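Long-range contacts in indole-3-pyruvate decarboxylase (Azospirillum brasilense, PDB 2NXW), which decarboxylates indole-3-pyruvate and phenylpyruvate to the corresponding aldehydes with thiamine diphosphate and a metal ion as cofactors, a step in auxin biosynthesis: residues 246-251 against 348-353; 267-272 against 354-359; 294-299 against 339-344; 229-234 against 256-261. All coordinates share one frame; numbering follows the deposited sequence.

Contact 1: residues 246-251 against 348-353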
loop_
_atom_site.group_PDB
_atom_site.type_symbol
_atom_site.label_atom_id
_atom_site.label_comp_id
_atom_site.label_asym_id
_atom_site.label_seq_id
_atom_site.Cartn_x
_atom_site.Cartn_y
_atom_site.Cartn_z
ATOM N N ALA A 246 -23.096 22.962 28.170
ATOM C CA ALA A 246 -24.145 21.974 28.425
ATOM C C ALA A 246 -25.370 22.603 29.067
ATOM O O ALA A 246 -26.507 22.256 28.727
ATOM C CB ALA A 246 -23.612 20.854 29.311
ATOM N N GLN A 247 -25.149 23.527 29.995
ATOM C CA GLN A 247 -26.277 24.170 30.646
ATOM C C GLN A 247 -27.036 25.050 29.651
ATOM O O GLN A 247 -28.265 25.003 29.589
ATOM C CB GLN A 247 -25.796 25.003 31.841
ATOM C CG GLN A 247 -26.906 25.767 32.564
ATOM C CD GLN A 247 -26.427 26.404 33.865
ATOM O OE1 GLN A 247 -25.413 27.111 33.894
ATOM N NE2 GLN A 247 -27.160 26.161 34.944
ATOM N N ARG A 248 -26.309 25.830 28.857
ATOM C CA ARG A 248 -26.950 26.724 27.889
ATOM C C ARG A 248 -27.583 26.029 26.685
ATOM O O ARG A 248 -28.593 26.494 26.155
ATOM C CB ARG A 248 -25.950 27.765 27.381
ATOM C CG ARG A 248 -25.365 28.657 28.465
ATOM C CD ARG A 248 -24.654 29.860 27.861
ATOM N NE ARG A 248 -23.987 30.646 28.894
ATOM C CZ ARG A 248 -23.471 31.853 28.698
ATOM N NH1 ARG A 248 -23.551 32.423 27.501
ATOM N NH2 ARG A 248 -22.869 32.485 29.696
ATOM N N LEU A 249 -26.998 24.916 26.249
ATOM C CA LEU A 249 -27.511 24.209 25.081
ATOM C C LEU A 249 -28.863 23.547 25.338
ATOM O O LEU A 249 -29.659 23.371 24.421
ATOM C CB LEU A 249 -26.482 23.183 24.615
ATOM C CG LEU A 249 -26.719 22.558 23.243
ATOM C CD1 LEU A 249 -26.685 23.618 22.155
ATOM C CD2 LEU A 249 -25.633 21.533 22.991
ATOM N N GLY A 250 -29.112 23.168 26.587
ATOM C CA GLY A 250 -30.391 22.587 26.950
ATOM C C GLY A 250 -30.787 21.234 26.402
ATOM O O GLY A 250 -31.978 20.961 26.248
ATOM N N VAL A 251 -29.810 20.385 26.100
ATOM C CA VAL A 251 -30.105 19.049 25.588
ATOM C C VAL A 251 -29.508 17.995 26.513
ATOM O O VAL A 251 -28.628 18.294 27.314
ATOM C CB VAL A 251 -29.544 18.842 24.150
ATOM C CG1 VAL A 251 -30.079 19.933 23.226
ATOM C CG2 VAL A 251 -28.021 18.863 24.159
ATOM N N LEU A 348 -25.395 31.577 22.684
ATOM C CA LEU A 348 -26.401 31.041 23.590
ATOM C C LEU A 348 -26.549 31.919 24.820
ATOM O O LEU A 348 -25.561 32.314 25.432
ATOM C CB LEU A 348 -26.007 29.627 24.040
ATOM C CG LEU A 348 -25.973 28.528 22.976
ATOM C CD1 LEU A 348 -25.203 27.319 23.511
ATOM C CD2 LEU A 348 -27.393 28.137 22.599
ATOM N N PRO A 349 -27.791 32.243 25.204
ATOM C CA PRO A 349 -27.928 33.080 26.393
ATOM C C PRO A 349 -27.692 32.261 27.661
ATOM O O PRO A 349 -27.776 31.030 27.652
ATOM C CB PRO A 349 -29.365 33.588 26.289
ATOM C CG PRO A 349 -30.070 32.437 25.662
ATOM C CD PRO A 349 -29.100 31.989 24.575
ATOM N N PRO A 350 -27.366 32.935 28.768
ATOM C CA PRO A 350 -27.129 32.250 30.042
ATOM C C PRO A 350 -28.411 31.513 30.437
ATOM O O PRO A 350 -29.501 31.864 29.981
ATOM C CB PRO A 350 -26.832 33.401 31.001
ATOM C CG PRO A 350 -26.267 34.466 30.113
ATOM C CD PRO A 350 -27.151 34.385 28.900
ATOM N N SER A 351 -28.283 30.487 31.269
ATOM C CA SER A 351 -29.442 29.731 31.723
ATOM C C SER A 351 -29.159 29.197 33.119
ATOM O O SER A 351 -27.997 28.969 33.470
ATOM C CB SER A 351 -29.718 28.562 30.772
ATOM O OG SER A 351 -30.824 27.793 31.205
ATOM N N ASP A 352 -30.210 29.014 33.919
ATOM C CA ASP A 352 -30.042 28.475 35.266
ATOM C C ASP A 352 -30.555 27.040 35.288
ATOM O O ASP A 352 -30.724 26.436 36.350
ATOM C CB ASP A 352 -30.777 29.342 36.307
ATOM C CG ASP A 352 -32.257 29.515 36.009
ATOM O OD1 ASP A 352 -32.737 29.041 34.959
ATOM O OD2 ASP A 352 -32.951 30.141 36.845
ATOM N N ARG A 353 -30.774 26.501 34.092
ATOM C CA ARG A 353 -31.261 25.140 33.895
ATOM C C ARG A 353 -30.440 24.158 34.725
ATOM O O ARG A 353 -29.211 24.197 34.707
ATOM C CB ARG A 353 -31.153 24.777 32.412
ATOM C CG ARG A 353 -31.928 23.545 32.000
ATOM C CD ARG A 353 -31.899 23.383 30.488
ATOM N NE ARG A 353 -30.593 22.941 30.021
ATOM C CZ ARG A 353 -30.208 21.671 29.997
ATOM N NH1 ARG A 353 -31.039 20.725 30.407
ATOM N NH2 ARG A 353 -28.994 21.349 29.561
HETATM O O HOH W 1 -30.706 25.837 28.814
HETATM O O HOH W 2 -29.521 29.120 26.705
HETATM O O HOH W 3 -29.250 18.491 30.129
#

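Contact 2: residues 267-272 against 354-359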
loop_
_atom_site.group_PDB
_atom_site.type_symbol
_atom_site.label_atom_id
_atom_site.label_comp_id
_atom_site.label_asym_id
_atom_site.label_seq_id
_atom_site.Cartn_x
_atom_site.Cartn_y
_atom_site.Cartn_z
ATOM N N PRO A 267 -24.292 21.748 36.602
ATOM C CA PRO A 267 -25.739 21.945 36.749
ATOM C C PRO A 267 -26.511 20.950 35.884
ATOM O O PRO A 267 -27.638 20.582 36.206
ATOM C CB PRO A 267 -25.941 23.390 36.298
ATOM C CG PRO A 267 -24.643 24.042 36.638
ATOM C CD PRO A 267 -23.625 23.007 36.224
ATOM N N THR A 268 -25.913 20.544 34.763
ATOM C CA THR A 268 -26.530 19.553 33.880
ATOM C C THR A 268 -25.490 18.455 33.661
ATOM O O THR A 268 -24.798 18.415 32.639
ATOM C CB THR A 268 -26.979 20.170 32.520
ATOM O OG1 THR A 268 -25.843 20.667 31.799
ATOM C CG2 THR A 268 -27.959 21.315 32.761
ATOM N N PRO A 269 -25.355 17.548 34.641
ATOM C CA PRO A 269 -24.400 16.440 34.590
ATOM C C PRO A 269 -24.817 15.337 33.629
ATOM O O PRO A 269 -25.969 15.260 33.216
ATOM C CB PRO A 269 -24.356 15.971 36.042
ATOM C CG PRO A 269 -25.780 16.148 36.469
ATOM C CD PRO A 269 -26.148 17.500 35.887
ATOM N N PRO A 270 -23.870 14.472 33.246
ATOM C CA PRO A 270 -24.188 13.378 32.325
ATOM C C PRO A 270 -25.227 12.429 32.918
ATOM O O PRO A 270 -25.212 12.157 34.118
ATOM C CB PRO A 270 -22.838 12.693 32.135
ATOM C CG PRO A 270 -21.862 13.809 32.298
ATOM C CD PRO A 270 -22.421 14.534 33.505
ATOM N N LEU A 271 -26.130 11.940 32.072
ATOM C CA LEU A 271 -27.155 10.992 32.491
ATOM C C LEU A 271 -26.483 9.652 32.739
ATOM O O LEU A 271 -27.006 8.801 33.462
ATOM C CB LEU A 271 -28.208 10.831 31.392
ATOM C CG LEU A 271 -29.044 12.064 31.060
ATOM C CD1 LEU A 271 -29.728 11.878 29.716
ATOM C CD2 LEU A 271 -30.065 12.299 32.166
ATOM N N GLY A 272 -25.320 9.478 32.121
ATOM C CA GLY A 272 -24.557 8.253 32.256
ATOM C C GLY A 272 -23.447 8.214 31.228
ATOM O O GLY A 272 -23.212 9.196 30.511
ATOM N N THR A 354 -31.123 23.274 35.442
ATOM C CA THR A 354 -30.449 22.287 36.276
ATOM C C THR A 354 -31.144 20.934 36.143
ATOM O O THR A 354 -32.367 20.833 36.273
ATOM C CB THR A 354 -30.450 22.724 37.764
ATOM O OG1 THR A 354 -29.869 24.035 37.880
ATOM C CG2 THR A 354 -29.636 21.742 38.606
ATOM N N THR A 355 -30.363 19.894 35.871
ATOM C CA THR A 355 -30.921 18.560 35.717
ATOM C C THR A 355 -30.303 17.553 36.667
ATOM O O THR A 355 -30.351 16.344 36.425
ATOM C CB THR A 355 -30.760 18.052 34.275
ATOM O OG1 THR A 355 -29.376 18.075 33.912
ATOM C CG2 THR A 355 -31.554 18.929 33.321
ATOM N N ARG A 356 -29.723 18.052 37.753
ATOM C CA ARG A 356 -29.124 17.180 38.747
ATOM C C ARG A 356 -30.219 16.387 39.463
ATOM O O ARG A 356 -31.380 16.802 39.505
ATOM C CB ARG A 356 -28.319 18.006 39.751
ATOM C CG ARG A 356 -27.102 18.699 39.143
ATOM C CD ARG A 356 -26.250 19.369 40.209
ATOM N NE ARG A 356 -25.618 18.400 41.101
ATOM C CZ ARG A 356 -24.561 17.658 40.782
ATOM N NH1 ARG A 356 -24.000 17.772 39.583
ATOM N NH2 ARG A 356 -24.065 16.797 41.662
ATOM N N GLY A 357 -29.833 15.241 40.012
ATOM C CA GLY A 357 -30.758 14.378 40.723
ATOM C C GLY A 357 -29.961 13.290 41.422
ATOM O O GLY A 357 -28.735 13.269 41.336
ATOM N N LYS A 358 -30.637 12.388 42.125
ATOM C CA LYS A 358 -29.928 11.316 42.812
ATOM C C LYS A 358 -29.170 10.462 41.799
ATOM O O LYS A 358 -29.629 10.257 40.674
ATOM C CB LYS A 358 -30.908 10.475 43.640
ATOM C CG LYS A 358 -31.206 11.094 45.008
ATOM C CD LYS A 358 -32.284 10.344 45.774
ATOM C CE LYS A 358 -33.650 10.540 45.140
ATOM N NZ LYS A 358 -34.710 9.821 45.896
ATOM N N GLU A 359 -27.995 9.993 42.212
ATOM C CA GLU A 359 -27.113 9.179 41.380
ATOM C C GLU A 359 -27.811 8.356 40.306
ATOM O O GLU A 359 -28.741 7.601 40.591
ATOM C CB GLU A 359 -26.282 8.243 42.263
HETATM O O HOH W 4 -28.556 15.617 33.354
#

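Contact 3: residues 294-299 against 339-344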
loop_
_atom_site.group_PDB
_atom_site.type_symbol
_atom_site.label_atom_id
_atom_site.label_comp_id
_atom_site.label_asym_id
_atom_site.label_seq_id
_atom_site.Cartn_x
_atom_site.Cartn_y
_atom_site.Cartn_z
ATOM N N PHE A 294 -24.341 15.311 19.001
ATOM C CA PHE A 294 -23.176 16.189 18.989
ATOM C C PHE A 294 -22.025 15.517 19.743
ATOM O O PHE A 294 -22.016 15.498 20.975
ATOM C CB PHE A 294 -23.567 17.518 19.650
ATOM C CG PHE A 294 -22.547 18.621 19.521
ATOM C CD1 PHE A 294 -21.358 18.449 18.812
ATOM C CD2 PHE A 294 -22.797 19.858 20.112
ATOM C CE1 PHE A 294 -20.435 19.499 18.697
ATOM C CE2 PHE A 294 -21.884 20.908 20.003
ATOM C CZ PHE A 294 -20.704 20.730 19.296
ATOM N N LEU A 295 -21.074 14.963 18.992
ATOM C CA LEU A 295 -19.913 14.292 19.579
ATOM C C LEU A 295 -18.836 15.345 19.777
ATOM O O LEU A 295 -18.079 15.671 18.850
ATOM C CB LEU A 295 -19.400 13.191 18.648
ATOM C CG LEU A 295 -20.389 12.085 18.293
ATOM C CD1 LEU A 295 -19.744 11.120 17.309
ATOM C CD2 LEU A 295 -20.823 11.358 19.560
ATOM N N LEU A 296 -18.762 15.876 20.990
ATOM C CA LEU A 296 -17.787 16.909 21.294
ATOM C C LEU A 296 -16.447 16.301 21.705
ATOM O O LEU A 296 -16.231 15.997 22.886
ATOM C CB LEU A 296 -18.345 17.824 22.400
ATOM C CG LEU A 296 -17.616 19.145 22.672
ATOM C CD1 LEU A 296 -17.741 20.072 21.475
ATOM C CD2 LEU A 296 -18.212 19.800 23.913
ATOM N N GLY A 297 -15.571 16.105 20.716
ATOM C CA GLY A 297 -14.230 15.576 20.949
ATOM C C GLY A 297 -14.083 14.070 21.006
ATOM O O GLY A 297 -13.123 13.572 21.600
ATOM N N ALA A 298 -14.979 13.348 20.340
ATOM C CA ALA A 298 -14.987 11.888 20.389
ATOM C C ALA A 298 -14.122 11.106 19.413
ATOM O O ALA A 298 -13.980 11.463 18.252
ATOM C CB ALA A 298 -16.421 11.403 20.251
ATOM N N ILE A 299 -13.547 10.019 19.917
ATOM C CA ILE A 299 -12.788 9.102 19.084
ATOM C C ILE A 299 -13.887 8.210 18.508
ATOM O O ILE A 299 -14.773 7.771 19.246
ATOM C CB ILE A 299 -11.842 8.231 19.941
ATOM C CG1 ILE A 299 -10.624 9.054 20.349
ATOM C CG2 ILE A 299 -11.443 6.970 19.180
ATOM C CD1 ILE A 299 -9.785 8.409 21.422
ATOM N N GLY A 339 -12.192 26.613 20.427
ATOM C CA GLY A 339 -12.767 27.705 19.655
ATOM C C GLY A 339 -14.228 27.479 19.322
ATOM O O GLY A 339 -15.038 28.413 19.353
ATOM N N LEU A 340 -14.577 26.238 18.992
ATOM C CA LEU A 340 -15.957 25.899 18.675
ATOM C C LEU A 340 -16.821 26.111 19.917
ATOM O O LEU A 340 -17.918 26.661 19.836
ATOM C CB LEU A 340 -16.056 24.439 18.228
ATOM C CG LEU A 340 -17.475 23.915 18.039
ATOM C CD1 LEU A 340 -18.135 24.636 16.867
ATOM C CD2 LEU A 340 -17.439 22.408 17.800
ATOM N N VAL A 341 -16.322 25.668 21.066
ATOM C CA VAL A 341 -17.066 25.826 22.312
ATOM C C VAL A 341 -17.294 27.308 22.621
ATOM O O VAL A 341 -18.403 27.705 22.982
ATOM C CB VAL A 341 -16.327 25.141 23.491
ATOM C CG1 VAL A 341 -17.006 25.474 24.814
ATOM C CG2 VAL A 341 -16.333 23.626 23.283
ATOM N N ASP A 342 -16.254 28.123 22.479
ATOM C CA ASP A 342 -16.411 29.552 22.736
ATOM C C ASP A 342 -17.408 30.187 21.771
ATOM O O ASP A 342 -18.202 31.042 22.173
ATOM C CB ASP A 342 -15.073 30.278 22.626
ATOM C CG ASP A 342 -14.197 30.090 23.850
ATOM O OD1 ASP A 342 -14.724 29.743 24.930
ATOM O OD2 ASP A 342 -12.976 30.311 23.735
ATOM N N ALA A 343 -17.370 29.772 20.505
ATOM C CA ALA A 343 -18.279 30.311 19.496
ATOM C C ALA A 343 -19.729 29.942 19.794
ATOM O O ALA A 343 -20.651 30.726 19.551
ATOM C CB ALA A 343 -17.883 29.812 18.114
ATOM N N LEU A 344 -19.937 28.739 20.319
ATOM C CA LEU A 344 -21.282 28.311 20.663
ATOM C C LEU A 344 -21.779 29.087 21.880
ATOM O O LEU A 344 -22.945 29.470 21.942
ATOM C CB LEU A 344 -21.299 26.807 20.955
ATOM C CG LEU A 344 -21.063 25.930 19.722
ATOM C CD1 LEU A 344 -20.898 24.467 20.139
ATOM C CD2 LEU A 344 -22.233 26.070 18.760
#

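Contact 4: residues 229-234 against 256-261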
loop_
_atom_site.group_PDB
_atom_site.type_symbol
_atom_site.label_atom_id
_atom_site.label_comp_id
_atom_site.label_asym_id
_atom_site.label_seq_id
_atom_site.Cartn_x
_atom_site.Cartn_y
_atom_site.Cartn_z
ATOM N N VAL A 229 -20.022 14.343 25.767
ATOM C CA VAL A 229 -18.785 14.964 26.224
ATOM C C VAL A 229 -17.726 13.869 26.163
ATOM O O VAL A 229 -17.840 12.826 26.815
ATOM C CB VAL A 229 -18.972 15.536 27.640
ATOM C CG1 VAL A 229 -17.666 16.103 28.162
ATOM C CG2 VAL A 229 -20.042 16.627 27.589
ATOM N N CYS A 230 -16.685 14.130 25.383
ATOM C CA CYS A 230 -15.683 13.117 25.096
ATOM C C CYS A 230 -14.222 13.412 25.437
ATOM O O CYS A 230 -13.915 14.420 26.077
ATOM C CB CYS A 230 -15.855 12.751 23.619
ATOM S SG CYS A 230 -17.635 12.724 23.103
ATOM N N VAL A 231 -13.325 12.542 24.971
ATOM C CA VAL A 231 -11.905 12.631 25.310
ATOM C C VAL A 231 -11.202 13.973 25.118
ATOM O O VAL A 231 -10.475 14.411 26.005
ATOM C CB VAL A 231 -11.083 11.488 24.609
ATOM C CG1 VAL A 231 -10.894 11.773 23.142
ATOM C CG2 VAL A 231 -9.746 11.309 25.303
ATOM N N GLU A 232 -11.411 14.645 23.992
ATOM C CA GLU A 232 -10.734 15.926 23.799
ATOM C C GLU A 232 -11.107 16.986 24.838
ATOM O O GLU A 232 -10.314 17.883 25.126
ATOM C CB GLU A 232 -10.986 16.471 22.393
ATOM C CG GLU A 232 -10.318 15.667 21.283
ATOM C CD GLU A 232 -10.392 16.374 19.944
ATOM O OE1 GLU A 232 -11.378 17.103 19.726
ATOM O OE2 GLU A 232 -9.472 16.194 19.114
ATOM N N VAL A 233 -12.305 16.889 25.405
ATOM C CA VAL A 233 -12.723 17.854 26.415
ATOM C C VAL A 233 -11.801 17.709 27.622
ATOM O O VAL A 233 -11.376 18.701 28.215
ATOM C CB VAL A 233 -14.183 17.620 26.840
ATOM C CG1 VAL A 233 -14.544 18.535 28.029
ATOM C CG2 VAL A 233 -15.117 17.914 25.654
ATOM N N ARG A 234 -11.482 16.471 27.981
ATOM C CA ARG A 234 -10.579 16.252 29.105
ATOM C C ARG A 234 -9.144 16.618 28.728
ATOM O O ARG A 234 -8.462 17.334 29.463
ATOM C CB ARG A 234 -10.608 14.791 29.558
ATOM C CG ARG A 234 -9.770 14.560 30.809
ATOM C CD ARG A 234 -9.435 13.102 31.018
ATOM N NE ARG A 234 -10.618 12.252 31.029
ATOM C CZ ARG A 234 -11.588 12.320 31.934
ATOM N NH1 ARG A 234 -11.524 13.208 32.916
ATOM N NH2 ARG A 234 -12.617 11.491 31.854
ATOM N N THR A 256 -18.668 9.730 26.892
ATOM C CA THR A 256 -18.123 8.520 26.288
ATOM C C THR A 256 -17.253 7.918 27.392
ATOM O O THR A 256 -17.073 8.531 28.446
ATOM C CB THR A 256 -17.206 8.818 25.100
ATOM O OG1 THR A 256 -16.173 9.720 25.518
ATOM C CG2 THR A 256 -18.008 9.399 23.945
ATOM N N PHE A 257 -16.701 6.732 27.160
ATOM C CA PHE A 257 -15.851 6.110 28.172
ATOM C C PHE A 257 -14.687 7.016 28.577
ATOM O O PHE A 257 -14.385 7.160 29.764
ATOM C CB PHE A 257 -15.287 4.782 27.660
ATOM C CG PHE A 257 -14.317 4.148 28.603
ATOM C CD1 PHE A 257 -14.760 3.542 29.775
ATOM C CD2 PHE A 257 -12.950 4.212 28.358
ATOM C CE1 PHE A 257 -13.850 3.010 30.687
ATOM C CE2 PHE A 257 -12.034 3.688 29.267
ATOM C CZ PHE A 257 -12.489 3.085 30.432
ATOM N N MET A 258 -14.023 7.621 27.594
ATOM C CA MET A 258 -12.894 8.497 27.888
ATOM C C MET A 258 -13.328 9.841 28.462
ATOM O O MET A 258 -12.489 10.630 28.901
ATOM C CB MET A 258 -12.045 8.722 26.638
ATOM C CG MET A 258 -11.366 7.472 26.114
ATOM S SD MET A 258 -9.792 7.077 26.924
ATOM C CE MET A 258 -9.717 5.259 26.710
ATOM N N GLY A 259 -14.633 10.103 28.457
ATOM C CA GLY A 259 -15.127 11.344 29.025
ATOM C C GLY A 259 -15.761 11.085 30.387
ATOM O O GLY A 259 -16.270 12.005 31.022
ATOM N N ARG A 260 -15.723 9.830 30.832
ATOM C CA ARG A 260 -16.319 9.428 32.106
ATOM C C ARG A 260 -15.842 10.290 33.272
ATOM O O ARG A 260 -14.642 10.454 33.487
ATOM C CB ARG A 260 -16.000 7.950 32.368
ATOM C CG ARG A 260 -16.721 7.294 33.545
ATOM C CD ARG A 260 -16.619 5.771 33.399
ATOM N NE ARG A 260 -17.064 5.013 34.569
ATOM C CZ ARG A 260 -16.381 4.927 35.708
ATOM N NH1 ARG A 260 -15.223 5.557 35.836
ATOM N NH2 ARG A 260 -16.842 4.187 36.710
ATOM N N GLY A 261 -16.788 10.852 34.020
ATOM C CA GLY A 261 -16.427 11.689 35.149
ATOM C C GLY A 261 -16.538 13.178 34.872
ATOM O O GLY A 261 -16.667 13.981 35.794
#

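Contact 1: residues 246-251 against 348-353
Arg353 and Gln247 exchange hydrogen bonds at the C-terminal end of helix 239-249, where the loop that follows helix 337-346 runs across the helix. All four direct hydrogen bonds run from a side-chain nitrogen to a backbone carbonyl. Arg353 NE donates to Gln247 O (3.1 Å, 162° at the hydrogen), and Arg353 NH2 donates to Ala246 O at 2.8 Å. Both oxygens lie at the edge of the guanidinium, in its plane. The return bond runs from Gln247 NE2 to Arg353 O at 2.8 Å. Gln247 reaches it with CG anti to the backbone N (chi1 178°) and an extended chain. Further along, Arg248 NH1 donates to Leu348 O at 2.9 Å. The NE of Arg248 also forms a salt bridge with Glu244, one turn earlier in the helix.

Packing fills in between. The backbone of Gly250 covers one face of the Arg353 guanidinium, with CA 3.1 Å from NE. Pro350 CA sits over a face of the Arg248 guanidinium. Leu348 CB rests against Arg248 CB at 3.8 Å.

Three waters bridge the segments. One links Gln247 O to Ser351 OG, and that hydroxyl also accepts from Arg353 N in an ST turn. Another joins Arg248 O to Pro349 O.

Arg353 thus serves the carbonyls of the last helical turn. Its positive charge probably interacts favourably with the negative end of the helix dipole.

Contact 2: residues 267-272 against 354-359
Thr355 N donates to Pro267 O at 2.8 Å, the only direct hydrogen bond between these two irregular segments. One loop follows strand 253-255 of the Rossmann-like central domain. The other belongs to the linker between helix 337-346 and helix 376-388.

The tight part is centred on Pro267 O. The Thr355 bond to it is fairly straight, 158° at the hydrogen, and lies in the carbonyl plane. The same oxygen takes a CA-H...O contact from Thr354 CA at 3.3 Å. Thr354 CG2 and Arg356 CG also approach it. Beside this group, the hydroxyl of Thr355 leans over the backbone of Thr268, with OG1 3.2 Å from Thr268 CA. Its chi1 of 57° places OG1 between its own backbone N and carbonyl carbon. Pro269 and Arg356 cross at about a right angle, and Pro269 CD meets Arg356 CG at 3.6 Å. The Arg356 chain bends at chi3 (67°), which lets NH1 pass near the proline ring to its partners, the carbonyls of Ala264 and Ala266.

The other side is loose. Beyond Arg356 the linker makes no contact with 267-272, and Gly357, Lys358 and Glu359 are exposed. At the margin of the tight part, a water stands in for a direct bond from the linker to Pro269 O. That water donates to Pro269 O at 2.6 Å and is hydrogen-bonded to Thr355 OG1 at 2.7 Å.

Contact 3: residues 294-299 against 339-344
Phe294 turns the edge of its ring, not a face, to the leucines of helix 337-346. Leu344 CD1 lies in the ring plane, 3.7 Å from Phe294 CE2. Leu340 CD2 also lies in that plane, 4.0 Å from Phe294 CZ. The two leucines are one helical turn apart, and each sends a single methyl to the far end of the ring. Both approach from the direction opposite to the phenylalanine and meet the ring at its edge. Phe294 reaches outward with CG anti to its backbone N (chi1 -170°).

Leu296, two residues on, leaves the same side of the strand. Its CD1 branch touches Val341 CG2 at 4.2 Å and comes within 4.4 Å of Leu340 CD2. Leu340 therefore packs against both strand residues, while Val341 and Leu344 meet one each.

No hydrogen bond crosses this contact. The axes of strand 294-296 and helix 339-344 stay 11.9 Å apart, and their directions differ by 128°. The gap is bridged by side chains alone, all of them buried. Neighbouring helices complete the core: Val215 and Met219 of helix 205-221 pack on Phe294, and Val242 and Leu245 of helix 239-249 pack on Leu296. Phe294 and Leu296 are also bonded through their backbones to strand 225-229. Helices packed by apolar side chains on a sheet with a parallel core are typical of the Rossmann-like alpha/beta fold of the central domain in thiamine diphosphate enzymes.

Contact 4: residues 229-234 against 256-261
Strands 225-229 and 253-255 are parallel neighbours in the central-domain sheet, and this contact joins the chain just beyond their C-terminal ends. Thr256 N donates to Val229 O at 3.2 Å, carrying the pairing past the second strand. Next to it, Thr256 CG2 packs on Cys230 SG at 3.5 Å. The chains are close here: Gly259 has its CA 3.8 Å from Val229 O, leaving little space for a side chain on that side.

Val231 and Met258 lie side by side and point the same way, touching at their CB atoms (3.6 Å). Beyond CB the methionine bends away at chi2 (-84°).

Arg234 closes the far end from helix 231-235. Its NE and NH2 both donate to Met258 O, from the same face of the carbonyl plane, at 3.3 and 3.1 Å. NH2 also donates to Arg260 O at 2.8 Å, from above that carbonyl's plane. A bend at chi3 (-54°) turns the guanidinium to these oxygens. The guanidinium of Arg260 is engaged elsewhere, in a salt bridge with Asp412.

Three bonds from one guanidinium to two carbonyls thus tie the short 3-10 turn 257-259 and the residue after it to the first turn of helix 231-235.

All four contacts involve the central domain. Contacts 3 and 4, with centres 12 Å apart, share the sheet: Cys230 N and Glu232 N probably bond to Leu296 O and Gly297 O, and Ala298 packs on Cys230. Contacts 1 and 2 follow one another along the linker and touch where Gln247 meets Pro267 and Arg353 meets Thr268. Their centres are 14 Å apart. Helix 337-346 runs from contact 3 almost into contact 1, whose segments enclose contact 3 in the sequence. Contacts 2 and 4 do not touch; their nearest atoms are about 6 Å apart. None lies at an annotated site, although the side chain of Met258 in contact 4 is about 14 Å from a bound thiamine diphosphate.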